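Local coordinates for protein general negative regulator of transcription subunit 2 (Saccharomyces cerevisiae, PDB 4BY6) that is required for the integrity of the CCR4-NOT core complex, the major cytoplasmic mRNA deadenylase, which in the nucleus seems to act as a general transcription factor, at residues Pro92-Ile97 with Gln102-Phe107; Glu110-Leu115 with Tyr129-Lys134; Leu147-Asp150 with Glu154-Val157; Ile156-Gly161 with Asp182-Tyr187. All coordinates share one frame; numbering follows the deposited sequence.

Interaction 1: Pro92-Ile97 with Gln102-Phe107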
# COMPACT_ATOMS: atom_id res chain seq x y z
N PRO E 92 -17.69 18.82 23.97
CA PRO E 92 -17.13 19.81 24.89
C PRO E 92 -16.19 20.76 24.16
O PRO E 92 -15.64 20.44 23.09
CB PRO E 92 -16.33 18.97 25.89
CG PRO E 92 -16.73 17.58 25.67
CD PRO E 92 -17.21 17.46 24.27
N CYS E 93 -15.99 21.93 24.76
CA CYS E 93 -15.09 22.93 24.24
C CYS E 93 -14.39 23.61 25.43
O CYS E 93 -14.77 23.40 26.57
CB CYS E 93 -15.85 23.93 23.37
SG CYS E 93 -17.23 24.65 24.20
N PHE E 94 -13.35 24.40 25.19
CA PHE E 94 -12.71 25.14 26.26
C PHE E 94 -12.56 26.58 25.80
O PHE E 94 -11.50 26.96 25.29
CB PHE E 94 -11.35 24.56 26.60
CG PHE E 94 -11.40 23.21 27.24
CD1 PHE E 94 -11.49 23.08 28.62
CD2 PHE E 94 -11.30 22.06 26.48
CE1 PHE E 94 -11.52 21.84 29.21
CE2 PHE E 94 -11.34 20.81 27.07
CZ PHE E 94 -11.44 20.70 28.43
N ASN E 95 -13.61 27.38 25.96
CA ASN E 95 -13.60 28.72 25.40
C ASN E 95 -13.51 29.79 26.46
O ASN E 95 -13.55 30.97 26.13
CB ASN E 95 -14.83 28.97 24.53
CG ASN E 95 -14.88 28.06 23.32
OD1 ASN E 95 -13.84 27.66 22.79
ND2 ASN E 95 -16.08 27.75 22.86
N SER E 96 -13.41 29.40 27.73
CA SER E 96 -13.48 30.42 28.81
C SER E 96 -12.31 30.39 29.78
O SER E 96 -12.19 29.48 30.60
CB SER E 96 -14.76 30.27 29.61
OG SER E 96 -14.75 31.18 30.67
N ILE E 97 -11.47 31.42 29.70
CA ILE E 97 -10.36 31.55 30.64
C ILE E 97 -10.89 31.55 32.08
O ILE E 97 -10.33 30.91 32.96
CB ILE E 97 -9.55 32.86 30.39
CG1 ILE E 97 -8.90 32.85 29.01
CG2 ILE E 97 -8.51 33.07 31.47
CD1 ILE E 97 -7.68 31.98 28.93
N GLN E 102 -11.55 25.09 36.40
CA GLN E 102 -11.99 24.01 37.28
C GLN E 102 -11.93 22.66 36.57
O GLN E 102 -11.51 21.66 37.16
CB GLN E 102 -13.41 24.29 37.78
CG GLN E 102 -13.49 25.48 38.75
CD GLN E 102 -13.38 26.84 38.05
OE1 GLN E 102 -13.24 26.91 36.82
NE2 GLN E 102 -13.44 27.92 38.83
N ARG E 103 -12.30 22.62 35.29
CA ARG E 103 -12.12 21.39 34.52
C ARG E 103 -10.64 21.04 34.28
O ARG E 103 -10.24 19.88 34.43
CB ARG E 103 -12.83 21.51 33.19
CG ARG E 103 -14.18 20.92 33.21
CD ARG E 103 -14.73 20.86 31.83
NE ARG E 103 -14.81 22.19 31.24
CZ ARG E 103 -15.07 22.39 29.96
NH1 ARG E 103 -15.25 21.35 29.15
NH2 ARG E 103 -15.13 23.63 29.49
N VAL E 104 -9.83 22.05 33.92
CA VAL E 104 -8.44 21.78 33.57
C VAL E 104 -7.65 21.28 34.80
O VAL E 104 -6.79 20.40 34.70
CB VAL E 104 -7.78 23.03 32.97
CG1 VAL E 104 -6.32 22.79 32.70
CG2 VAL E 104 -8.47 23.38 31.68
N ALA E 105 -8.00 21.80 35.96
CA ALA E 105 -7.38 21.35 37.20
C ALA E 105 -7.52 19.85 37.47
O ALA E 105 -6.77 19.30 38.28
CB ALA E 105 -7.99 22.12 38.37
N LEU E 106 -8.49 19.19 36.83
CA LEU E 106 -8.74 17.78 37.12
C LEU E 106 -7.79 16.88 36.36
O LEU E 106 -7.71 15.69 36.64
CB LEU E 106 -10.18 17.39 36.78
CG LEU E 106 -11.24 18.08 37.62
CD1 LEU E 106 -12.57 17.76 37.03
CD2 LEU E 106 -11.15 17.56 38.98
N PHE E 107 -7.07 17.46 35.41
CA PHE E 107 -6.22 16.67 34.53
C PHE E 107 -4.83 16.46 35.11
O PHE E 107 -4.33 17.30 35.86
CB PHE E 107 -6.10 17.35 33.17
CG PHE E 107 -7.41 17.60 32.50
CD1 PHE E 107 -8.47 16.71 32.65
CD2 PHE E 107 -7.60 18.72 31.69
CE1 PHE E 107 -9.69 16.93 32.01
CE2 PHE E 107 -8.81 18.94 31.04
CZ PHE E 107 -9.85 18.05 31.20
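F94 and R103 are the closest backbone pair, yet their CA atoms stand 9.1 Å apart, so the contact is made by side chains and by the backbone O of C93. 92-97 is irregular chain; 102-107 begins on helix 101-104 and contains a type I beta turn from V104 to F107, closed by F107 N to V104 O. The R103 chain bends at chi3 (-59°), and its guanidinium lies flat on one face of the F94 ring, centres 4.2 Å apart and planes inclined by 16°, a cation-pi stack in which CE1 of F94 sits over the guanidinium centre. NH2 of R103 donates a hydrogen bond to O of C93 at 3.0 Å, with a C=O...N angle of 162°; a second one from NH1 is weak. NH2 also forms a salt bridge with D100, so edge bonds and an aromatic face together fix the group's plane. A leucine here would probably strip the C93 carbonyl of both bonds, leave D100 without its counter-charge and uncover the F94 face. CZ of F94 reaches the edge of F107 at CE2 (4.1 Å), while CE1, already stacked on the guanidinium, also meets CG2 of V104 at 4.2 Å. F94 and V104 also pack on I124 of helix 123-134, V104 and F107 on L112 of helix 109-118, while aromatic side chains of another protein chain pack edge-to-face with F107.

Interaction 2: Glu110-Leu115 with Tyr129-Lys134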
# COMPACT_ATOMS: atom_id res chain seq x y z
N GLU E 110 0.68 15.18 32.44
CA GLU E 110 0.84 14.72 31.06
C GLU E 110 -0.31 15.18 30.18
O GLU E 110 -0.07 15.66 29.07
CB GLU E 110 0.94 13.21 30.98
CG GLU E 110 2.34 12.68 30.97
CD GLU E 110 2.72 12.14 32.31
OE1 GLU E 110 2.19 12.67 33.32
OE2 GLU E 110 3.53 11.18 32.34
N THR E 111 -1.54 15.08 30.67
CA THR E 111 -2.67 15.54 29.86
C THR E 111 -2.57 17.03 29.51
O THR E 111 -2.83 17.42 28.36
CB THR E 111 -3.99 15.22 30.56
OG1 THR E 111 -4.15 13.80 30.56
CG2 THR E 111 -5.19 15.85 29.82
N LEU E 112 -2.13 17.84 30.48
CA LEU E 112 -1.90 19.27 30.25
C LEU E 112 -0.79 19.50 29.20
O LEU E 112 -0.91 20.38 28.32
CB LEU E 112 -1.53 19.97 31.55
CG LEU E 112 -2.43 19.83 32.77
CD1 LEU E 112 -1.73 20.46 33.97
CD2 LEU E 112 -3.76 20.49 32.52
N PHE E 113 0.29 18.71 29.30
CA PHE E 113 1.35 18.80 28.31
C PHE E 113 0.80 18.52 26.90
O PHE E 113 1.09 19.24 25.94
CB PHE E 113 2.47 17.81 28.62
CG PHE E 113 3.28 18.17 29.82
CD1 PHE E 113 3.51 19.49 30.16
CD2 PHE E 113 3.84 17.16 30.61
CE1 PHE E 113 4.28 19.81 31.26
CE2 PHE E 113 4.62 17.47 31.72
CZ PHE E 113 4.84 18.79 32.05
N PHE E 114 0.02 17.45 26.79
CA PHE E 114 -0.62 17.07 25.54
C PHE E 114 -1.41 18.23 24.93
O PHE E 114 -1.23 18.60 23.77
CB PHE E 114 -1.53 15.88 25.77
CG PHE E 114 -2.21 15.40 24.54
CD1 PHE E 114 -1.65 14.38 23.79
CD2 PHE E 114 -3.42 15.96 24.14
CE1 PHE E 114 -2.27 13.91 22.63
CE2 PHE E 114 -4.07 15.51 22.98
CZ PHE E 114 -3.49 14.48 22.23
N LEU E 115 -2.32 18.78 25.73
CA LEU E 115 -3.10 19.93 25.28
C LEU E 115 -2.23 21.12 24.89
O LEU E 115 -2.42 21.71 23.82
CB LEU E 115 -4.07 20.34 26.38
CG LEU E 115 -5.22 19.36 26.55
CD1 LEU E 115 -5.99 19.71 27.82
CD2 LEU E 115 -6.12 19.42 25.29
N TYR E 129 -0.96 26.22 30.44
CA TYR E 129 0.22 26.93 30.88
C TYR E 129 0.05 27.42 32.33
O TYR E 129 0.94 27.25 33.16
CB TYR E 129 0.52 28.12 29.96
CG TYR E 129 1.51 29.08 30.57
CD1 TYR E 129 2.87 28.84 30.49
CD2 TYR E 129 1.09 30.22 31.28
CE1 TYR E 129 3.79 29.70 31.05
CE2 TYR E 129 2.01 31.09 31.84
CZ TYR E 129 3.35 30.82 31.73
OH TYR E 129 4.29 31.67 32.29
N LEU E 130 -1.09 28.02 32.62
CA LEU E 130 -1.29 28.56 33.97
C LEU E 130 -1.33 27.47 35.03
O LEU E 130 -0.80 27.64 36.13
CB LEU E 130 -2.58 29.37 34.03
CG LEU E 130 -2.57 30.61 33.15
CD1 LEU E 130 -3.95 31.18 33.06
CD2 LEU E 130 -1.60 31.64 33.69
N GLU E 131 -1.97 26.34 34.69
CA GLU E 131 -2.10 25.22 35.60
C GLU E 131 -0.74 24.53 35.84
O GLU E 131 -0.40 24.15 36.97
CB GLU E 131 -3.11 24.23 35.05
CG GLU E 131 -3.29 23.00 35.89
CD GLU E 131 -3.95 23.26 37.22
OE1 GLU E 131 -4.66 24.28 37.36
OE2 GLU E 131 -3.75 22.43 38.13
N LEU E 132 0.03 24.36 34.78
CA LEU E 132 1.35 23.80 34.93
C LEU E 132 2.22 24.72 35.76
O LEU E 132 3.00 24.28 36.62
CB LEU E 132 1.97 23.55 33.56
CG LEU E 132 1.40 22.27 32.97
CD1 LEU E 132 1.80 22.16 31.50
CD2 LEU E 132 1.91 21.08 33.80
N ARG E 133 2.05 26.01 35.51
CA ARG E 133 2.77 27.03 36.24
C ARG E 133 2.45 26.88 37.74
O ARG E 133 3.36 26.91 38.58
CB ARG E 133 2.42 28.42 35.71
CG ARG E 133 3.40 29.50 36.09
CD ARG E 133 4.64 29.39 35.26
NE ARG E 133 5.72 30.19 35.82
CZ ARG E 133 6.54 29.76 36.78
NH1 ARG E 133 6.37 28.55 37.30
NH2 ARG E 133 7.52 30.53 37.22
N LYS E 134 1.17 26.67 38.05
CA LYS E 134 0.71 26.50 39.43
C LYS E 134 1.28 25.26 40.12
O LYS E 134 1.49 25.25 41.34
CB LYS E 134 -0.81 26.45 39.45
CG LYS E 134 -1.40 25.88 40.71
CD LYS E 134 -2.89 26.04 40.72
CE LYS E 134 -3.52 25.26 41.86
NZ LYS E 134 -4.88 25.83 42.09
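L112 and L132 form the centre of an apolar contact between two helices. They are also the nearest backbone pair, with CA atoms 7.3 Å apart, and the two side chains slide past each other in opposite directions. CD1 of L112 approaches CD2 of L132 at 3.7 Å, while CB of L112 lies beside CG and CD1 of L132. The other branch of this packing is aliphatic on aromatic: CD1 of L132 comes obliquely to the F113 ring, 3.4 Å from CE1. F113 also stacks with F171 of strand 163-172, linking its helix to the sheet, and meets W137 of a loop edge-to-face. The mixed contact belongs to E131. Its CG, anti to the backbone N (chi1 178°), is brought 3.5 Å from CD1 of L112, and the bend at chi2 lets the carboxylate turn to R135, with which OE2 forms a salt bridge. The aliphatic part of the glutamate thus extends the apolar patch while its charge is paired at the margin. The axes of the two short segments pass 9.9 Å apart, with N-to-C directions at 145°, the geometry of an antiparallel helical hairpin, here made by helices 109-118 and 123-134.

Interaction 3: Leu147-Asp150 with Glu154-Val157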
# COMPACT_ATOMS: atom_id res chain seq x y z
N LEU E 147 10.17 22.14 32.48
CA LEU E 147 11.05 21.52 33.47
C LEU E 147 10.55 21.82 34.85
O LEU E 147 9.87 22.83 35.05
CB LEU E 147 12.47 22.03 33.32
CG LEU E 147 12.60 23.55 33.33
CD1 LEU E 147 12.76 24.09 34.71
CD2 LEU E 147 13.83 23.88 32.56
N THR E 148 10.88 20.98 35.81
CA THR E 148 10.58 21.33 37.19
C THR E 148 11.67 20.82 38.09
O THR E 148 12.37 19.88 37.74
CB THR E 148 9.19 20.79 37.66
OG1 THR E 148 9.05 21.05 39.07
CG2 THR E 148 9.06 19.30 37.43
N LYS E 149 11.83 21.47 39.24
CA LYS E 149 12.89 21.13 40.18
C LYS E 149 12.86 19.65 40.61
O LYS E 149 11.79 19.09 40.84
CB LYS E 149 12.81 22.04 41.40
CG LYS E 149 13.64 21.61 42.58
CD LYS E 149 13.57 22.64 43.73
CE LYS E 149 14.25 22.10 45.00
NZ LYS E 149 14.47 23.14 46.06
N ASP E 150 14.03 19.03 40.65
CA ASP E 150 14.18 17.71 41.25
C ASP E 150 14.34 17.93 42.75
O ASP E 150 15.32 18.55 43.17
CB ASP E 150 15.38 16.97 40.66
CG ASP E 150 15.73 15.69 41.42
OD1 ASP E 150 16.93 15.36 41.51
OD2 ASP E 150 14.82 15.00 41.92
N GLU E 154 19.12 20.96 46.04
CA GLU E 154 18.85 22.39 46.13
C GLU E 154 19.68 23.13 45.11
O GLU E 154 20.87 22.84 44.95
CB GLU E 154 19.17 22.92 47.55
CG GLU E 154 18.41 22.23 48.71
CD GLU E 154 16.88 22.33 48.55
OE1 GLU E 154 16.38 23.40 48.12
OE2 GLU E 154 16.18 21.32 48.82
N PRO E 155 19.06 24.06 44.38
CA PRO E 155 19.82 24.80 43.37
C PRO E 155 20.88 25.65 44.01
O PRO E 155 20.75 26.02 45.18
CB PRO E 155 18.75 25.68 42.69
CG PRO E 155 17.76 25.92 43.76
CD PRO E 155 17.69 24.60 44.53
N ILE E 156 21.94 25.94 43.28
CA ILE E 156 22.91 26.93 43.73
C ILE E 156 22.98 28.04 42.66
O ILE E 156 23.34 27.83 41.50
CB ILE E 156 24.28 26.27 44.02
CG1 ILE E 156 25.41 27.30 44.09
CG2 ILE E 156 24.60 25.20 43.00
CD1 ILE E 156 25.42 28.14 45.33
N VAL E 157 22.55 29.23 43.07
CA VAL E 157 22.48 30.37 42.19
C VAL E 157 23.87 30.89 41.87
O VAL E 157 24.76 30.93 42.75
CB VAL E 157 21.61 31.50 42.81
CG1 VAL E 157 21.64 32.75 41.93
CG2 VAL E 157 20.18 30.99 43.02
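K149 and E154 cross obliquely and form a salt bridge at the protein surface, the single polar link between 147-150 and 154-157. NZ of K149 lies 2.8 Å from OE1 of E154 and donates a hydrogen bond to it; OE2 of E154 is farther from the ammonium, at 3.7 Å. NZ does not approach in the carboxylate plane but lies about 40° out of it, above the group. The lysine supplies the reach, its CG anti to the backbone N (chi1 167°) and its chain extended to the end. The glutamate folds to meet it: its CB is directed away from K149, and a bend at chi2 (-58°) swings the carboxylate back. A methionine in place of K149 would probably leave the E154 carboxylate without its charge partner in this contact and free to turn. Van der Waals contact is slight: CD of P155 lies 3.9 Å from NZ of K149. The backbones remain well separated, K149 and P155 being nearest at 8.5 Å between CA atoms. Both flanking strands, 145-149 and 156-157, instead pair antiparallel with strand 163-172, so the salt bridge spans a connection within the antiparallel sheet of the SH3-clan NOT2/NOT3/NOT5 C-terminal domain.

Interaction 4: Ile156-Gly161 with Asp182-Tyr187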
# COMPACT_ATOMS: atom_id res chain seq x y z
N ILE E 156 21.94 25.94 43.28
CA ILE E 156 22.91 26.93 43.73
C ILE E 156 22.98 28.04 42.66
O ILE E 156 23.34 27.83 41.50
CB ILE E 156 24.28 26.27 44.02
CG1 ILE E 156 25.41 27.30 44.09
CG2 ILE E 156 24.60 25.20 43.00
CD1 ILE E 156 25.42 28.14 45.33
N VAL E 157 22.55 29.23 43.07
CA VAL E 157 22.48 30.37 42.19
C VAL E 157 23.87 30.89 41.87
O VAL E 157 24.76 30.93 42.75
CB VAL E 157 21.61 31.50 42.81
CG1 VAL E 157 21.64 32.75 41.93
CG2 VAL E 157 20.18 30.99 43.02
N SER E 158 24.07 31.26 40.61
CA SER E 158 25.36 31.75 40.14
C SER E 158 25.67 33.13 40.72
O SER E 158 24.78 33.86 41.12
CB SER E 158 25.35 31.78 38.63
OG SER E 158 25.03 30.49 38.12
N ALA E 159 26.95 33.49 40.73
CA ALA E 159 27.37 34.73 41.38
C ALA E 159 26.69 35.99 40.84
O ALA E 159 26.40 36.91 41.60
CB ALA E 159 28.87 34.86 41.28
N ASP E 160 26.44 36.05 39.54
CA ASP E 160 25.79 37.20 38.91
C ASP E 160 24.28 37.22 39.11
O ASP E 160 23.61 38.22 38.84
CB ASP E 160 26.11 37.24 37.41
CG ASP E 160 26.11 35.86 36.77
OD1 ASP E 160 26.72 34.95 37.37
OD2 ASP E 160 25.50 35.68 35.68
N GLY E 161 23.74 36.09 39.57
CA GLY E 161 22.32 35.96 39.82
C GLY E 161 21.48 35.77 38.56
O GLY E 161 20.25 35.76 38.62
N ASP E 182 21.07 17.37 35.24
CA ASP E 182 21.77 18.44 35.94
C ASP E 182 21.94 19.57 34.94
O ASP E 182 22.34 19.35 33.80
CB ASP E 182 23.12 18.00 36.48
CG ASP E 182 22.99 17.04 37.64
OD1 ASP E 182 22.44 17.44 38.69
OD2 ASP E 182 23.46 15.89 37.51
N PHE E 183 21.58 20.77 35.32
CA PHE E 183 21.42 21.78 34.31
C PHE E 183 21.80 23.15 34.83
O PHE E 183 21.53 23.48 36.00
CB PHE E 183 19.99 21.77 33.82
CG PHE E 183 19.78 22.43 32.50
CD1 PHE E 183 19.97 21.73 31.32
CD2 PHE E 183 19.35 23.74 32.43
CE1 PHE E 183 19.76 22.34 30.10
CE2 PHE E 183 19.13 24.34 31.23
CZ PHE E 183 19.34 23.65 30.06
N LEU E 184 22.45 23.93 33.95
CA LEU E 184 22.71 25.33 34.21
C LEU E 184 21.60 26.12 33.54
O LEU E 184 21.53 26.20 32.33
CB LEU E 184 24.07 25.77 33.70
CG LEU E 184 24.28 27.28 33.86
CD1 LEU E 184 24.48 27.61 35.33
CD2 LEU E 184 25.46 27.73 33.07
N LEU E 185 20.74 26.68 34.36
CA LEU E 185 19.49 27.27 33.93
C LEU E 185 19.50 28.79 34.04
O LEU E 185 19.75 29.33 35.13
CB LEU E 185 18.36 26.72 34.78
CG LEU E 185 17.04 27.40 34.56
CD1 LEU E 185 16.57 27.10 33.14
CD2 LEU E 185 16.09 26.88 35.60
N PHE E 186 19.20 29.46 32.94
CA PHE E 186 19.19 30.92 32.93
C PHE E 186 17.79 31.45 33.11
O PHE E 186 16.89 31.06 32.37
CB PHE E 186 19.79 31.45 31.63
CG PHE E 186 21.28 31.46 31.64
CD1 PHE E 186 22.00 30.33 31.29
CD2 PHE E 186 21.97 32.61 32.02
CE1 PHE E 186 23.40 30.35 31.32
CE2 PHE E 186 23.35 32.62 32.05
CZ PHE E 186 24.06 31.49 31.69
N TYR E 187 17.61 32.36 34.07
CA TYR E 187 16.27 32.83 34.41
C TYR E 187 15.58 33.61 33.29
O TYR E 187 14.36 33.55 33.19
CB TYR E 187 16.33 33.69 35.66
CG TYR E 187 16.84 32.99 36.91
CD1 TYR E 187 16.16 31.92 37.47
CD2 TYR E 187 18.02 33.41 37.52
CE1 TYR E 187 16.64 31.29 38.62
CE2 TYR E 187 18.50 32.78 38.66
CZ TYR E 187 17.81 31.72 39.21
OH TYR E 187 18.28 31.10 40.36
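Y187 turns its ring to 156-161 through a chi1 of -61°, which sets CG anti to the carbonyl carbon, with CB directed at the other segment. V157, at chi1 175°, places CG2 beside its own backbone N, and this methyl meets OH of Y187 at 3.3 Å. The two side chains cross at about a right angle, and the valine meets the tyrosine at its OH. The hydroxyl is hydrogen-bonded to E164. On the ring itself, nearer CB, CD2 of Y187 lies 3.4 Å from O of G161, the carbonyl coming to the ring edge near its plane. That oxygen follows a type I beta turn from S158 to G161, closed by G161 N to S158 O; G161 ends it with positive phi (77°), which favours glycine. L184 brings CD1 to within 4.0 Å of OG of S158, whose hydroxyl is hydrogen-bonded to S163. The backbones keep apart, the nearest CA atoms, of G161 and Y187, lying 8.7 Å from each other. Strand 163-172 explains the spacing: it pairs antiparallel with both 156-157 and 177-186, so these side chains reach across that shared neighbour, backbone bonds joining I156 to R165 and L185 to E164.

In the fold
Along the chain the four contacts first run in series. Interaction 1 closes a short loop through helix 101-104; interaction 2 then closes the turn between helices 109-118 and 123-134. These two touch, V104 CG1 lying 3.4 Å from L112 CD2, so the helical contacts are continuous. The chain next enters the sheet, where interaction 3 closes the short connection between strands 145-149 and 156-157. Interaction 4 starts on that last strand, sharing I156 and V157, and encloses strand 163-172 before reaching 182-187. No pair nests or crosses. Interactions 3 and 4 have centres 9 Å apart, whereas interactions 1 and 4 lie about 35 Å apart between centres, at the helical and sheet ends.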